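Local coordinates for protein putative thiosulfate sulfurtransferase YOR285W (Saccharomyces cerevisiae, PDB 3D1P) that transfers sulfur from thiosulfate to glutathione, yielding S-sulfanylglutathione and sulfite, as a step in mitochondrial hydrogen sulfide metabolism, at residues I22-F27 with T119-P123. Numbering follows the deposited sequence.
Sequences IQSYSF and TSLYP. With ACT (acetate ion), chain C.
Two backbone hydrogen bonds join Q23 and Y25 to L121. The N of L121 gives a nearly straight bond to the O of Q23 (2.9 Å, 164° at the hydrogen). The N of Y25 reaches the O of L121 at 3.0 Å along a more bent path, 134° at the hydrogen. The same carbonyl also takes a CA-H...O contact from S24. One water bridges the N of Q23 and the O of T119.

This is parallel pairing. It adds the short strand 23-24 to the edge of the rhodanese sheet, beside 119-121. Strand 93-97 lies on the far side of 119-121, and the active-site C98 follows it directly.

Side-chain packing lies on both faces of the pairing. On the L121 face, CG2 of I22 meets CG of L121 at 3.9 Å. On the S120 face, CE2 of Y25 is in van der Waals contact with CB of S120 at 3.7 Å. CG of Y25 stands anti to its own carbonyl carbon (chi1 -63°), which turns the ring toward S120. The Y25 and S120 hydroxyls both hydrogen-bond to OE2 of E93, so one carboxylate oxygen ties both segments to strand 93-97. With an alanine at Y25, S120 CB would probably be less covered and E93 would lose the tyrosine hydroxyl.

Past the strands, Y122 and F27 run side by side. The OH of Y122 sits in plane at the F27 ring edge, 3.8 Å from CD1, and hydrogen-bonds to D128. S26 N-caps helix 27-36, and its OG also donates to an acetate ion.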
loop_
_atom_site.group_PDB
_atom_site.type_symbol
_atom_site.label_atom_id
_atom_site.label_comp_id
_atom_site.label_asym_id
_atom_site.label_seq_id
_atom_site.Cartn_x
_atom_site.Cartn_y
_atom_site.Cartn_z
ATOM N N ILE A 22 11.754 -4.707 -8.862
ATOM C CA ILE A 22 10.937 -3.972 -7.927
ATOM C C ILE A 22 11.389 -4.386 -6.527
ATOM O O ILE A 22 11.522 -5.583 -6.219
ATOM C CB ILE A 22 9.458 -4.297 -8.112
ATOM C CG1 ILE A 22 8.934 -3.941 -9.514
ATOM C CG2 ILE A 22 8.628 -3.691 -6.977
ATOM C CD1 ILE A 22 7.642 -4.685 -9.864
ATOM N N GLN A 23 11.580 -3.420 -5.692
ATOM C CA GLN A 23 11.941 -3.689 -4.361
ATOM C C GLN A 23 10.807 -4.427 -3.682
ATOM O O GLN A 23 9.660 -3.998 -3.748
ATOM C CB GLN A 23 12.180 -2.373 -3.630
ATOM C CG GLN A 23 12.545 -2.533 -2.166
ATOM C CD GLN A 23 13.847 -3.271 -1.923
ATOM O OE1 GLN A 23 13.885 -4.355 -1.328
ATOM N NE2 GLN A 23 14.929 -2.701 -2.411
ATOM N N SER A 24 11.117 -5.520 -3.009
ATOM C CA SER A 24 10.165 -6.304 -2.276
ATOM C C SER A 24 10.626 -6.453 -0.822
ATOM O O SER A 24 11.832 -6.514 -0.547
ATOM C CB SER A 24 10.038 -7.677 -2.903
ATOM O OG SER A 24 11.310 -8.248 -3.048
ATOM N N TYR A 25 9.658 -6.573 0.085
ATOM C CA TYR A 25 9.921 -6.598 1.515
ATOM C C TYR A 25 9.304 -7.834 2.169
ATOM O O TYR A 25 8.147 -8.187 1.898
ATOM C CB TYR A 25 9.362 -5.355 2.170
ATOM C CG TYR A 25 10.017 -4.077 1.668
ATOM C CD1 TYR A 25 11.388 -3.872 1.790
ATOM C CD2 TYR A 25 9.274 -3.077 1.108
ATOM C CE1 TYR A 25 11.987 -2.686 1.372
ATOM C CE2 TYR A 25 9.872 -1.858 0.704
ATOM C CZ TYR A 25 11.233 -1.684 0.826
ATOM O OH TYR A 25 11.856 -0.520 0.471
ATOM N N SER A 26 10.061 -8.461 3.061
ATOM C CA SER A 26 9.582 -9.504 3.954
ATOM C C SER A 26 8.845 -8.916 5.149
ATOM O O SER A 26 8.863 -7.708 5.401
ATOM C CB SER A 26 10.764 -10.282 4.492
ATOM O OG SER A 26 11.519 -9.430 5.334
ATOM N N PHE A 27 8.274 -9.788 5.965
ATOM C CA PHE A 27 7.688 -9.355 7.240
ATOM C C PHE A 27 8.684 -8.551 8.084
ATOM O O PHE A 27 8.355 -7.478 8.574
ATOM C CB PHE A 27 7.218 -10.566 8.052
ATOM C CG PHE A 27 6.693 -10.158 9.391
ATOM C CD1 PHE A 27 5.508 -9.442 9.511
ATOM C CD2 PHE A 27 7.379 -10.479 10.570
ATOM C CE1 PHE A 27 5.040 -9.022 10.730
ATOM C CE2 PHE A 27 6.896 -10.087 11.794
ATOM C CZ PHE A 27 5.702 -9.364 11.876
ATOM N N THR A 119 8.322 2.783 -6.283
ATOM C CA THR A 119 7.288 1.897 -5.809
ATOM C C THR A 119 7.916 0.551 -5.434
ATOM O O THR A 119 8.954 0.136 -5.974
ATOM C CB THR A 119 6.175 1.631 -6.847
ATOM O OG1 THR A 119 6.711 0.972 -7.993
ATOM C CG2 THR A 119 5.497 2.928 -7.286
ATOM N N SER A 120 7.272 -0.112 -4.489
ATOM C CA SER A 120 7.743 -1.341 -3.910
ATOM C C SER A 120 6.578 -2.241 -3.599
ATOM O O SER A 120 5.419 -1.816 -3.616
ATOM C CB SER A 120 8.517 -1.061 -2.619
ATOM O OG SER A 120 9.546 -0.138 -2.859
ATOM N N LEU A 121 6.888 -3.499 -3.274
ATOM C CA LEU A 121 5.872 -4.491 -2.900
ATOM C C LEU A 121 6.150 -5.034 -1.512
ATOM O O LEU A 121 7.300 -5.247 -1.120
ATOM C CB LEU A 121 5.895 -5.705 -3.817
ATOM C CG LEU A 121 5.550 -5.467 -5.262
ATOM C CD1 LEU A 121 5.840 -6.702 -6.108
ATOM C CD2 LEU A 121 4.090 -5.079 -5.404
ATOM N N TYR A 122 5.067 -5.323 -0.811
ATOM C CA TYR A 122 5.076 -6.224 0.351
ATOM C C TYR A 122 4.334 -7.469 -0.133
ATOM O O TYR A 122 3.123 -7.570 0.003
ATOM C CB TYR A 122 4.382 -5.589 1.550
ATOM C CG TYR A 122 4.196 -6.467 2.752
ATOM C CD1 TYR A 122 3.208 -6.173 3.673
ATOM C CD2 TYR A 122 4.985 -7.592 2.994
ATOM C CE1 TYR A 122 3.067 -6.900 4.831
ATOM C CE2 TYR A 122 4.841 -8.353 4.149
ATOM C CZ TYR A 122 3.858 -8.011 5.072
ATOM O OH TYR A 122 3.678 -8.698 6.231
ATOM N N PRO A 123 5.039 -8.399 -0.799
ATOM C CA PRO A 123 4.327 -9.484 -1.486
ATOM C C PRO A 123 3.464 -10.322 -0.548
ATOM O O PRO A 123 2.399 -10.771 -0.933
ATOM C CB PRO A 123 5.463 -10.293 -2.149
ATOM C CG PRO A 123 6.612 -9.695 -1.835
ATOM C CD PRO A 123 6.487 -8.464 -1.062
HETATM C C ACT C . 14.268 -11.631 6.471
HETATM O O ACT C . 13.899 -10.511 5.992
HETATM O OXT ACT C . 13.444 -12.219 7.219
HETATM C CH3 ACT C . 15.585 -12.177 6.146
HETATM O O HOH W 1 11.688 -0.661 -6.626
#